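Local coordinates for Nitrate/nitrite binding protein NrtA (Synechocystis sp., PDB 2G29), which binds nitrate as the solute-binding component of the NrtABCD ABC transporter, which takes up nitrate and probably also nitrite, at residues V65-Q70 with R286-V291; T75-L80 with G105-G110; V158-T161 with H167-W170; K321-N326 with L374-D379. One frame throughout, in Å; residues are numbered along the deposited sequence.

Contact 1 (V65-Q70 with R286-V291); sequences VEVLKQ and REWFKV
Lys69 and Trp288 meet through an ammonium group and a backbone carbonyl. From CB the lysine chain starts with CG anti to the backbone N (chi1 -171°) and passes over Phe39 of the neighbouring strand. It runs straight to CD and then folds at chi3 (-65°), a bend that turns CE and the ammonium group toward the loop, with Lys69 CE 2.9 Å from Trp288 O. NZ donates to Trp288 O at 2.7 Å, approaching nearly along the C=O axis (C=O...N angle 169°). The same nitrogen also donates to water 1 at 3.0 Å, which donates on to Phe289 O at 2.7 Å. One ammonium group thus serves Trp288 O directly and Phe289 O through the water. The second half of the contact is apolar: Val67 meets the edge of the six-membered ring of Trp288, the two side chains crossing at about a right angle. The modelled approach of Val67 CG1 to the ring is doubtfully short. Glu53 accepts from Trp288 NE1. Replacing the Trp288 indole by the methyl of an alanine is likely to leave Val67 without its aromatic neighbour and Glu53 without its indole N-H. Strand 66-69 is one of the two outermost strands of a mixed sheet ordered 2-1-3-5-4, as in type II periplasmic binding proteins, and the 286-291 loop packs against the Val67 and Lys69 side chains on one face of it.

Contact 2 (T75-L80 with G105-G110); sequences TTRDNL and GTVTDG
A type I beta turn from Gly105 to Thr108, formed where helix 97-104 ends, is tied to helix 73-82 by Arg77, whose side chain reaches Val107 O. Both elements belong to the periplasmic-binding-protein fold, and the Arg77 side chain lies about 6 Å from that of Trp73, a nitrate-binding residue at the start of the same helix. The arginine does not approach fully extended. Bends at chi2 (-85°) and chi3 lay the aliphatic part of the chain beside the turn, so that CD comes within 3.3 Å of Val107 O, while the guanidinium group swings round to the same oxygen. NH1 then donates to Val107 O at 2.7 Å. The donor lies in the carbonyl plane, but the bond is clearly bent, with an N-H...O angle of 131°, and the oxygen is tilted from the guanidinium plane. A second N-H fixes the rotation of the group: NE makes a salt bridge to Asp78 OD1 at 2.8 Å with a straighter angle of 154°, the oxygen being met from above the carboxylate plane. With a leucine here, Val107 O would probably lose this donor and the Asp78 carboxylate its neighbouring positive charge. Met98 of helix 97-104 also packs on the arginine chain. The turn itself is held from within. Gly105, whose positive phi ends the preceding helix, offers its carbonyl oxygen to Thr108 N at 3.0 Å and to Thr108 OG1 at 2.6 Å, both reaching it from the same face of its plane.

Contact 3 (V158-T161 with H167-W170); sequences VAMT and HDMW
Met160 CG sits between its backbone N and carbonyl carbon (chi1 45°), and a further bend at chi2 (72°) folds the chain against Asp168, whose CG is anti to its own N (chi1 -172°). The two side chains lie alongside each other and point the same way. Met160 CG is 3.4 Å from Asp168 OD1, SD lies 3.8 Å from Asp168 CB, and Met160 CE ends 3.8 Å from Asp168 CG, so the methionine chain is folded against the side of the aspartate from CB to its carboxylate. This aspartate is buried, and its charge is matched outside the pair: OD1 forms a salt bridge with Arg172, and OD2 accepts from Gly164 N. The contact is the first corner of a beta-alpha-beta unit, where strand 157-160 passes through a short loop into helix 166-177 before the chain returns as strand 187-190. Beside this pair, Thr161, the residue after Met160, and His167, the residue before Asp168, cross obliquely. Thr161 CG2 lies 3.5 Å from His167 CD2, whereas the shorter modelled approach of Thr161 OG1 to that carbon is doubtful. Water 2 links strand end and helix, lying 2.9 Å from Thr161 OG1 in a hydrogen bond and accepting from Asp168 N at 2.9 Å. His167 is a nitrate-binding residue: its side chain comes about 3 Å from a bound nitrate ion and from that of Gln126 in the same site.

Contact 4 (K321-N326 with L374-D379); sequences KYWVDN and LEVPAD
Trp323 and Val376 make the close part of this contact. The valine presents both methyls to the six-membered end of the indole: Val376 CG1 is 3.6 Å from Trp323 CZ2, and Val376 CG2, lying in the ring plane at its edge, is 4.0 Å from the same carbon. The side chains cross at about a right angle. Trp323 CG is anti to its backbone N (chi1 -167°), which carries the indole across to the opposing loop, and NE1 is held there by Gln380. The other end is loose by comparison. Asn326 ND2 stands 4.4 Å from Asp379 O, too far for a direct bond, and water 3 fills the link by accepting from Asn326 ND2 at 2.6 Å and donating to Asp379 O at 2.7 Å. Asp379 is itself exposed to solvent. Within the 321-326 loop, Lys321 NZ forms a salt bridge to Asp325 OD2 at 2.9 Å and further ones to Asp236 and Glu317. The arrangement is a loop-to-loop contact away from the nitrate site, joining the segment before helix 332-344 to the one that leaves helix 364-373, with the indole also resting on helix 253-271.

Overall arrangement
Contact 1 opens first along the chain and encloses contacts 2 and 3 in sequence; contact 4 follows them all. Contacts 1 and 2 have centres 21 Å apart yet touch, because strand 66-69 leads directly into helix 73-82: Gln70 OE1 and Asn79 ND2, 2.8 Å apart, probably form a hydrogen bond. Contact 3 belongs to the second five-stranded sheet, 23 Å from contact 1 and 18 Å from contact 2 between centres. Contact 4 lies 29 Å from contact 3, on the opposite side of the chain's centre. Since nitrate-binding Lys240 lies on the first sheet and Gln126 and Gly211 on the second, the geometry is consistent with nitrate held between two domains.

Contact 1 (V65-Q70 with R286-V291)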
loop_
_atom_site.group_PDB
_atom_site.type_symbol
_atom_site.label_atom_id
_atom_site.label_comp_id
_atom_site.label_asym_id
_atom_site.label_seq_id
_atom_site.Cartn_x
_atom_site.Cartn_y
_atom_site.Cartn_z
ATOM N N VAL A 65 21.519 8.895 -2.084
ATOM C CA VAL A 65 20.211 8.604 -1.482
ATOM C C VAL A 65 20.302 7.399 -0.548
ATOM O O VAL A 65 20.945 6.403 -0.879
ATOM C CB VAL A 65 19.160 8.313 -2.590
ATOM C CG1 VAL A 65 17.839 7.763 -1.982
ATOM C CG2 VAL A 65 18.891 9.586 -3.361
ATOM N N GLU A 66 19.688 7.510 0.636
ATOM C CA GLU A 66 19.655 6.390 1.589
ATOM C C GLU A 66 18.246 5.801 1.575
ATOM O O GLU A 66 17.252 6.550 1.641
ATOM C CB GLU A 66 19.962 6.870 2.998
ATOM C CG GLU A 66 21.321 7.517 3.181
ATOM C CD GLU A 66 21.494 7.914 4.608
ATOM O OE1 GLU A 66 21.371 7.001 5.452
ATOM O OE2 GLU A 66 21.723 9.110 4.890
ATOM N N VAL A 67 18.170 4.481 1.444
ATOM C CA VAL A 67 16.891 3.766 1.432
ATOM C C VAL A 67 16.918 2.994 2.755
ATOM O O VAL A 67 17.622 1.990 2.906
ATOM C CB VAL A 67 16.822 2.846 0.206
ATOM C CG1 VAL A 67 18.010 1.941 0.181
ATOM C CG2 VAL A 67 15.509 2.125 0.147
ATOM N N LEU A 68 16.150 3.511 3.714
ATOM C CA LEU A 68 16.187 3.046 5.108
ATOM C C LEU A 68 14.993 2.313 5.650
ATOM O O LEU A 68 13.901 2.863 5.706
ATOM C CB LEU A 68 16.413 4.253 5.991
ATOM C CG LEU A 68 17.675 5.044 5.665
ATOM C CD1 LEU A 68 17.574 6.421 6.266
ATOM C CD2 LEU A 68 18.891 4.290 6.194
ATOM N N LYS A 69 15.218 1.078 6.055
ATOM C CA LYS A 69 14.143 0.238 6.553
ATOM C C LYS A 69 13.558 0.792 7.849
ATOM O O LYS A 69 14.296 1.131 8.782
ATOM C CB LYS A 69 14.649 -1.189 6.802
ATOM C CG LYS A 69 13.490 -2.157 7.110
ATOM C CD LYS A 69 13.934 -3.557 7.482
ATOM C CE LYS A 69 14.617 -4.294 6.378
ATOM N NZ LYS A 69 15.035 -5.638 6.909
ATOM N N GLN A 70 12.226 0.869 7.891
ATOM C CA GLN A 70 11.462 1.330 9.057
ATOM C C GLN A 70 10.881 0.096 9.742
ATOM O O GLN A 70 10.569 -0.902 9.082
ATOM C CB GLN A 70 10.325 2.250 8.602
ATOM C CG GLN A 70 10.784 3.415 7.723
ATOM C CD GLN A 70 11.620 4.430 8.506
ATOM O OE1 GLN A 70 11.097 5.125 9.388
ATOM N NE2 GLN A 70 12.916 4.535 8.171
ATOM N N ARG A 286 20.051 -10.195 2.806
ATOM C CA ARG A 286 20.111 -9.706 4.173
ATOM C C ARG A 286 20.140 -8.184 4.171
ATOM O O ARG A 286 19.712 -7.559 5.128
ATOM C CB ARG A 286 21.371 -10.250 4.853
ATOM C CG ARG A 286 21.638 -9.634 6.219
ATOM C CD ARG A 286 20.550 -9.998 7.207
ATOM N NE ARG A 286 20.980 -9.806 8.592
ATOM C CZ ARG A 286 20.410 -10.416 9.626
ATOM N NH1 ARG A 286 19.398 -11.250 9.422
ATOM N NH2 ARG A 286 20.846 -10.199 10.861
ATOM N N GLU A 287 20.652 -7.603 3.085
ATOM C CA GLU A 287 20.745 -6.149 2.947
ATOM C C GLU A 287 19.349 -5.508 2.940
ATOM O O GLU A 287 19.174 -4.351 3.367
ATOM C CB GLU A 287 21.475 -5.803 1.636
ATOM C CG GLU A 287 21.876 -4.329 1.425
ATOM C CD GLU A 287 23.041 -3.901 2.305
ATOM O OE1 GLU A 287 23.891 -4.766 2.628
ATOM O OE2 GLU A 287 23.122 -2.702 2.653
ATOM N N TRP A 288 18.353 -6.272 2.487
ATOM C CA TRP A 288 16.994 -5.766 2.370
ATOM C C TRP A 288 15.923 -6.470 3.222
ATOM O O TRP A 288 15.754 -6.098 4.371
ATOM C CB TRP A 288 16.618 -5.748 0.882
ATOM C CG TRP A 288 17.587 -4.881 0.078
ATOM C CD1 TRP A 288 18.483 -5.311 -0.867
ATOM C CD2 TRP A 288 17.804 -3.469 0.214
ATOM N NE1 TRP A 288 19.245 -4.252 -1.326
ATOM C CE2 TRP A 288 18.850 -3.116 -0.678
ATOM C CE3 TRP A 288 17.214 -2.463 0.996
ATOM C CZ2 TRP A 288 19.327 -1.807 -0.789
ATOM C CZ3 TRP A 288 17.687 -1.148 0.877
ATOM C CH2 TRP A 288 18.739 -0.839 -0.015
ATOM N N PHE A 289 15.213 -7.472 2.708
ATOM C CA PHE A 289 14.164 -8.109 3.520
ATOM C C PHE A 289 14.647 -9.242 4.409
ATOM O O PHE A 289 14.012 -9.522 5.431
ATOM C CB PHE A 289 13.039 -8.719 2.658
ATOM C CG PHE A 289 12.301 -7.739 1.779
ATOM C CD1 PHE A 289 11.353 -8.216 0.877
ATOM C CD2 PHE A 289 12.556 -6.370 1.825
ATOM C CE1 PHE A 289 10.658 -7.346 0.014
ATOM C CE2 PHE A 289 11.866 -5.502 0.970
ATOM C CZ PHE A 289 10.929 -6.000 0.074
ATOM N N LYS A 290 15.727 -9.915 3.998
ATOM C CA LYS A 290 16.214 -11.082 4.736
ATOM C C LYS A 290 15.024 -12.080 4.854
ATOM O O LYS A 290 14.682 -12.558 5.945
ATOM C CB LYS A 290 16.718 -10.659 6.123
ATOM C CG LYS A 290 17.417 -11.758 6.867
ATOM C CD LYS A 290 18.368 -12.483 5.966
ATOM C CE LYS A 290 19.012 -13.651 6.692
ATOM N NZ LYS A 290 19.728 -14.553 5.732
ATOM N N VAL A 291 14.435 -12.392 3.700
ATOM C CA VAL A 291 13.272 -13.276 3.571
ATOM C C VAL A 291 13.588 -14.323 2.497
ATOM O O VAL A 291 14.168 -13.978 1.484
ATOM C CB VAL A 291 12.022 -12.428 3.112
ATOM C CG1 VAL A 291 10.898 -13.321 2.618
ATOM C CG2 VAL A 291 11.518 -11.537 4.275
HETATM O O HOH W 1 12.821 -7.635 6.869
#

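Contact 2 (T75-L80 with G105-G110)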
loop_
_atom_site.group_PDB
_atom_site.type_symbol
_atom_site.label_atom_id
_atom_site.label_comp_id
_atom_site.label_asym_id
_atom_site.label_seq_id
_atom_site.Cartn_x
_atom_site.Cartn_y
_atom_site.Cartn_z
ATOM N N THR A 75 6.505 3.920 13.225
ATOM C CA THR A 75 7.819 4.564 13.253
ATOM C C THR A 75 8.090 5.334 11.988
ATOM O O THR A 75 8.771 6.347 12.012
ATOM C CB THR A 75 9.001 3.602 13.515
ATOM O OG1 THR A 75 9.143 2.673 12.445
ATOM C CG2 THR A 75 8.848 2.893 14.819
ATOM N N THR A 76 7.542 4.881 10.875
ATOM C CA THR A 76 7.641 5.642 9.610
ATOM C C THR A 76 7.021 7.026 9.835
ATOM O O THR A 76 7.618 8.043 9.478
ATOM C CB THR A 76 6.865 4.935 8.476
ATOM O OG1 THR A 76 7.503 3.675 8.194
ATOM C CG2 THR A 76 6.870 5.777 7.208
ATOM N N ARG A 77 5.822 7.063 10.415
ATOM C CA ARG A 77 5.128 8.309 10.716
ATOM C C ARG A 77 5.992 9.142 11.653
ATOM O O ARG A 77 6.158 10.345 11.440
ATOM C CB ARG A 77 3.773 7.975 11.374
ATOM C CG ARG A 77 2.932 9.171 11.896
ATOM C CD ARG A 77 3.321 9.631 13.308
ATOM N NE ARG A 77 3.479 8.499 14.219
ATOM C CZ ARG A 77 2.497 7.714 14.650
ATOM N NH1 ARG A 77 1.240 7.937 14.275
ATOM N NH2 ARG A 77 2.783 6.668 15.421
ATOM N N ASP A 78 6.579 8.501 12.667
ATOM C CA ASP A 78 7.441 9.254 13.597
ATOM C C ASP A 78 8.622 9.910 12.879
ATOM O O ASP A 78 8.940 11.090 13.120
ATOM C CB ASP A 78 8.011 8.363 14.702
ATOM C CG ASP A 78 6.937 7.820 15.649
ATOM O OD1 ASP A 78 5.836 8.416 15.767
ATOM O OD2 ASP A 78 7.189 6.808 16.330
ATOM N N ASN A 79 9.276 9.161 12.010
ATOM C CA ASN A 79 10.428 9.700 11.305
ATOM C C ASN A 79 10.066 10.770 10.285
ATOM O O ASN A 79 10.854 11.675 10.041
ATOM C CB ASN A 79 11.233 8.544 10.684
ATOM C CG ASN A 79 12.024 7.783 11.733
ATOM O OD1 ASN A 79 12.568 8.408 12.643
ATOM N ND2 ASN A 79 12.094 6.442 11.626
ATOM N N LEU A 80 8.877 10.688 9.696
ATOM C CA LEU A 80 8.439 11.725 8.764
ATOM C C LEU A 80 8.089 13.004 9.541
ATOM O O LEU A 80 8.354 14.099 9.065
ATOM C CB LEU A 80 7.225 11.247 7.954
ATOM C CG LEU A 80 7.577 10.270 6.823
ATOM C CD1 LEU A 80 6.302 9.593 6.370
ATOM C CD2 LEU A 80 8.205 10.996 5.645
ATOM N N GLY A 105 -3.117 15.879 10.354
ATOM C CA GLY A 105 -2.684 15.859 11.739
ATOM C C GLY A 105 -3.295 14.786 12.617
ATOM O O GLY A 105 -2.841 14.593 13.746
ATOM N N THR A 106 -4.295 14.072 12.118
ATOM C CA THR A 106 -4.980 13.087 12.944
ATOM C C THR A 106 -4.103 12.035 13.596
ATOM O O THR A 106 -4.410 11.611 14.699
ATOM C CB THR A 106 -6.072 12.388 12.132
ATOM O OG1 THR A 106 -6.734 11.383 12.908
ATOM C CG2 THR A 106 -5.507 11.777 10.981
ATOM N N VAL A 107 -3.015 11.623 12.930
ATOM C CA VAL A 107 -2.141 10.588 13.468
ATOM C C VAL A 107 -0.828 11.163 13.949
ATOM O O VAL A 107 0.179 10.458 14.006
ATOM C CB VAL A 107 -1.832 9.507 12.416
ATOM C CG1 VAL A 107 -3.106 8.788 12.002
ATOM C CG2 VAL A 107 -1.141 10.121 11.208
ATOM N N THR A 108 -0.838 12.430 14.349
ATOM C CA THR A 108 0.394 13.070 14.796
ATOM C C THR A 108 0.398 13.627 16.196
ATOM O O THR A 108 1.431 14.137 16.643
ATOM C CB THR A 108 0.749 14.275 13.923
ATOM O OG1 THR A 108 -0.297 15.250 14.001
ATOM C CG2 THR A 108 0.919 13.849 12.472
ATOM N N ASP A 109 -0.728 13.595 16.877
ATOM C CA ASP A 109 -0.710 14.156 18.235
ATOM C C ASP A 109 -0.157 15.598 18.252
ATOM O O ASP A 109 0.901 15.903 18.839
ATOM C CB ASP A 109 0.128 13.285 19.172
ATOM C CG ASP A 109 -0.087 13.640 20.640
ATOM O OD1 ASP A 109 0.745 13.241 21.468
ATOM O OD2 ASP A 109 -1.100 14.310 20.964
ATOM N N GLY A 110 -0.875 16.470 17.568
ATOM C CA GLY A 110 -0.540 17.879 17.523
ATOM C C GLY A 110 0.596 18.360 16.659
ATOM O O GLY A 110 1.065 19.483 16.836
#

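Contact 3 (V158-T161 with H167-W170)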
loop_
_atom_site.group_PDB
_atom_site.type_symbol
_atom_site.label_atom_id
_atom_site.label_comp_id
_atom_site.label_asym_id
_atom_site.label_seq_id
_atom_site.Cartn_x
_atom_site.Cartn_y
_atom_site.Cartn_z
ATOM N N VAL A 158 -8.731 -8.650 14.663
ATOM C CA VAL A 158 -8.242 -8.836 13.302
ATOM C C VAL A 158 -7.104 -7.805 13.181
ATOM O O VAL A 158 -7.230 -6.650 13.638
ATOM C CB VAL A 158 -9.309 -8.613 12.228
ATOM C CG1 VAL A 158 -10.497 -9.550 12.480
ATOM C CG2 VAL A 158 -9.743 -7.203 12.211
ATOM N N ALA A 159 -5.982 -8.210 12.601
ATOM C CA ALA A 159 -4.851 -7.283 12.525
ATOM C C ALA A 159 -4.702 -6.589 11.189
ATOM O O ALA A 159 -4.904 -7.189 10.125
ATOM C CB ALA A 159 -3.539 -8.010 12.838
ATOM N N MET A 160 -4.351 -5.310 11.270
ATOM C CA MET A 160 -4.089 -4.489 10.100
ATOM C C MET A 160 -2.811 -3.722 10.414
ATOM O O MET A 160 -2.200 -3.901 11.476
ATOM C CB MET A 160 -5.280 -3.623 9.715
ATOM C CG MET A 160 -5.987 -2.886 10.835
ATOM S SD MET A 160 -4.983 -1.505 11.457
ATOM C CE MET A 160 -6.098 -0.824 12.760
ATOM N N THR A 161 -2.385 -2.882 9.477
ATOM C CA THR A 161 -1.050 -2.306 9.573
ATOM C C THR A 161 -0.880 -0.879 10.091
ATOM O O THR A 161 0.236 -0.475 10.382
ATOM C CB THR A 161 -0.433 -2.387 8.176
ATOM O OG1 THR A 161 -1.244 -1.619 7.306
ATOM C CG2 THR A 161 -0.395 -3.817 7.676
ATOM N N HIS A 167 -4.531 -1.465 4.531
ATOM C CA HIS A 167 -4.963 -2.797 4.988
ATOM C C HIS A 167 -6.126 -2.726 5.939
ATOM O O HIS A 167 -6.973 -3.634 5.933
ATOM C CB HIS A 167 -3.771 -3.571 5.582
ATOM C CG HIS A 167 -2.570 -3.463 4.728
ATOM N ND1 HIS A 167 -2.329 -4.265 3.637
ATOM C CD2 HIS A 167 -1.619 -2.501 4.713
ATOM C CE1 HIS A 167 -1.274 -3.802 2.981
ATOM N NE2 HIS A 167 -0.829 -2.732 3.623
ATOM N N ASP A 168 -6.178 -1.682 6.753
ATOM C CA ASP A 168 -7.309 -1.477 7.659
ATOM C C ASP A 168 -8.565 -1.331 6.763
ATOM O O ASP A 168 -9.604 -1.965 7.008
ATOM C CB ASP A 168 -7.030 -0.207 8.486
ATOM C CG ASP A 168 -8.032 0.020 9.611
ATOM O OD1 ASP A 168 -8.657 -0.952 10.089
ATOM O OD2 ASP A 168 -8.143 1.190 10.053
ATOM N N MET A 169 -8.484 -0.524 5.702
ATOM C CA MET A 169 -9.639 -0.372 4.803
ATOM C C MET A 169 -9.999 -1.687 4.099
ATOM O O MET A 169 -11.166 -2.047 4.003
ATOM C CB MET A 169 -9.372 0.693 3.740
ATOM C CG MET A 169 -9.090 2.101 4.253
ATOM S SD MET A 169 -10.304 2.797 5.411
ATOM C CE MET A 169 -9.544 2.360 6.995
ATOM N N TRP A 170 -8.998 -2.449 3.663
ATOM C CA TRP A 170 -9.324 -3.690 2.938
ATOM C C TRP A 170 -9.980 -4.727 3.840
ATOM O O TRP A 170 -11.010 -5.308 3.483
ATOM C CB TRP A 170 -8.099 -4.357 2.329
ATOM C CG TRP A 170 -7.211 -3.504 1.488
ATOM C CD1 TRP A 170 -5.849 -3.576 1.463
ATOM C CD2 TRP A 170 -7.581 -2.425 0.620
ATOM N NE1 TRP A 170 -5.342 -2.593 0.639
ATOM C CE2 TRP A 170 -6.385 -1.868 0.120
ATOM C CE3 TRP A 170 -8.810 -1.855 0.221
ATOM C CZ2 TRP A 170 -6.363 -0.777 -0.759
ATOM C CZ3 TRP A 170 -8.804 -0.777 -0.646
ATOM C CH2 TRP A 170 -7.582 -0.238 -1.133
HETATM O O HOH W 2 -3.720 -0.199 7.404
#

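Contact 4 (K321-N326 with L374-D379)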
loop_
_atom_site.group_PDB
_atom_site.type_symbol
_atom_site.label_atom_id
_atom_site.label_comp_id
_atom_site.label_asym_id
_atom_site.label_seq_id
_atom_site.Cartn_x
_atom_site.Cartn_y
_atom_site.Cartn_z
ATOM N N LYS A 321 1.494 -4.597 -9.630
ATOM C CA LYS A 321 1.902 -3.921 -10.856
ATOM C C LYS A 321 2.490 -2.585 -10.450
ATOM O O LYS A 321 1.931 -1.897 -9.580
ATOM C CB LYS A 321 0.694 -3.700 -11.774
ATOM C CG LYS A 321 0.072 -4.955 -12.323
ATOM C CD LYS A 321 -1.293 -4.600 -12.921
ATOM C CE LYS A 321 -1.991 -5.839 -13.481
ATOM N NZ LYS A 321 -3.368 -5.567 -13.971
ATOM N N TYR A 322 3.581 -2.198 -11.110
ATOM C CA TYR A 322 4.309 -0.968 -10.821
ATOM C C TYR A 322 4.293 0.012 -11.978
ATOM O O TYR A 322 4.712 1.129 -11.820
ATOM C CB TYR A 322 5.794 -1.267 -10.473
ATOM C CG TYR A 322 5.956 -2.379 -9.459
ATOM C CD1 TYR A 322 6.474 -3.626 -9.836
ATOM C CD2 TYR A 322 5.504 -2.226 -8.146
ATOM C CE1 TYR A 322 6.524 -4.691 -8.941
ATOM C CE2 TYR A 322 5.556 -3.280 -7.248
ATOM C CZ TYR A 322 6.059 -4.513 -7.649
ATOM O OH TYR A 322 6.062 -5.593 -6.796
ATOM N N TRP A 323 3.810 -0.416 -13.138
ATOM C CA TRP A 323 3.819 0.476 -14.283
ATOM C C TRP A 323 2.690 0.205 -15.263
ATOM O O TRP A 323 2.006 1.136 -15.675
ATOM C CB TRP A 323 5.162 0.369 -15.001
ATOM C CG TRP A 323 5.349 1.465 -15.980
ATOM C CD1 TRP A 323 5.267 1.386 -17.358
ATOM C CD2 TRP A 323 5.688 2.804 -15.678
ATOM N NE1 TRP A 323 5.543 2.610 -17.916
ATOM C CE2 TRP A 323 5.800 3.501 -16.912
ATOM C CE3 TRP A 323 5.899 3.500 -14.486
ATOM C CZ2 TRP A 323 6.123 4.837 -16.970
ATOM C CZ3 TRP A 323 6.215 4.822 -14.548
ATOM C CH2 TRP A 323 6.320 5.489 -15.776
ATOM N N VAL A 324 2.472 -1.058 -15.634
ATOM C CA VAL A 324 1.397 -1.382 -16.580
ATOM C C VAL A 324 0.034 -0.941 -16.033
ATOM O O VAL A 324 -0.160 -0.859 -14.810
ATOM C CB VAL A 324 1.354 -2.924 -16.904
ATOM C CG1 VAL A 324 0.956 -3.708 -15.689
ATOM C CG2 VAL A 324 0.383 -3.216 -18.044
ATOM N N ASP A 325 -0.901 -0.646 -16.934
ATOM C CA ASP A 325 -2.239 -0.224 -16.547
ATOM C C ASP A 325 -2.197 1.059 -15.704
ATOM O O ASP A 325 -2.965 1.205 -14.750
ATOM C CB ASP A 325 -2.973 -1.368 -15.815
ATOM C CG ASP A 325 -3.060 -2.634 -16.673
ATOM O OD1 ASP A 325 -3.355 -2.499 -17.885
ATOM O OD2 ASP A 325 -2.831 -3.753 -16.158
ATOM N N ASN A 326 -1.295 1.976 -16.070
ATOM C CA ASN A 326 -1.158 3.283 -15.400
ATOM C C ASN A 326 -0.931 3.183 -13.900
ATOM O O ASN A 326 -1.186 4.140 -13.158
ATOM C CB ASN A 326 -2.408 4.130 -15.658
ATOM C CG ASN A 326 -2.717 4.274 -17.145
ATOM O OD1 ASN A 326 -3.796 3.907 -17.596
ATOM N ND2 ASN A 326 -1.775 4.811 -17.893
ATOM N N LEU A 374 10.942 12.102 -19.316
ATOM C CA LEU A 374 11.364 10.763 -19.747
ATOM C C LEU A 374 10.504 10.471 -20.978
ATOM O O LEU A 374 9.940 11.391 -21.553
ATOM C CB LEU A 374 11.042 9.753 -18.645
ATOM C CG LEU A 374 11.752 10.017 -17.314
ATOM C CD1 LEU A 374 11.049 9.240 -16.222
ATOM C CD2 LEU A 374 13.224 9.610 -17.401
ATOM N N GLU A 375 10.387 9.222 -21.412
ATOM C CA GLU A 375 9.486 8.988 -22.554
ATOM C C GLU A 375 8.090 8.765 -21.982
ATOM O O GLU A 375 7.265 9.667 -21.945
ATOM C CB GLU A 375 9.915 7.757 -23.350
ATOM C CG GLU A 375 10.001 7.976 -24.846
ATOM C CD GLU A 375 10.552 6.770 -25.569
ATOM O OE1 GLU A 375 9.786 5.798 -25.779
ATOM O OE2 GLU A 375 11.760 6.782 -25.907
ATOM N N VAL A 376 7.838 7.544 -21.536
ATOM C CA VAL A 376 6.549 7.198 -20.965
ATOM C C VAL A 376 5.414 7.386 -21.955
ATOM O O VAL A 376 4.309 7.772 -21.567
ATOM C CB VAL A 376 6.247 8.050 -19.753
ATOM C CG1 VAL A 376 5.015 7.503 -19.039
ATOM C CG2 VAL A 376 7.449 8.067 -18.833
ATOM N N PRO A 377 5.660 7.072 -23.233
ATOM C CA PRO A 377 4.690 7.193 -24.323
ATOM C C PRO A 377 3.361 7.869 -23.923
ATOM O O PRO A 377 2.782 7.598 -22.870
ATOM C CB PRO A 377 4.522 5.741 -24.780
ATOM C CG PRO A 377 5.876 5.059 -24.389
ATOM C CD PRO A 377 6.673 6.059 -23.569
ATOM N N ALA A 378 2.871 8.754 -24.777
ATOM C CA ALA A 378 1.642 9.486 -24.497
ATOM C C ALA A 378 0.456 8.681 -23.978
ATOM O O ALA A 378 -0.278 9.135 -23.097
ATOM C CB ALA A 378 1.216 10.269 -25.739
ATOM N N ASP A 379 0.253 7.489 -24.523
ATOM C CA ASP A 379 -0.894 6.695 -24.119
ATOM C C ASP A 379 -0.748 6.101 -22.726
ATOM O O ASP A 379 -1.690 5.515 -22.197
ATOM C CB ASP A 379 -1.152 5.600 -25.159
ATOM C CG ASP A 379 -0.179 4.459 -25.057
ATOM O OD1 ASP A 379 1.019 4.686 -24.759
ATOM O OD2 ASP A 379 -0.618 3.316 -25.294
HETATM O O HOH W 3 -2.530 6.357 -19.803
#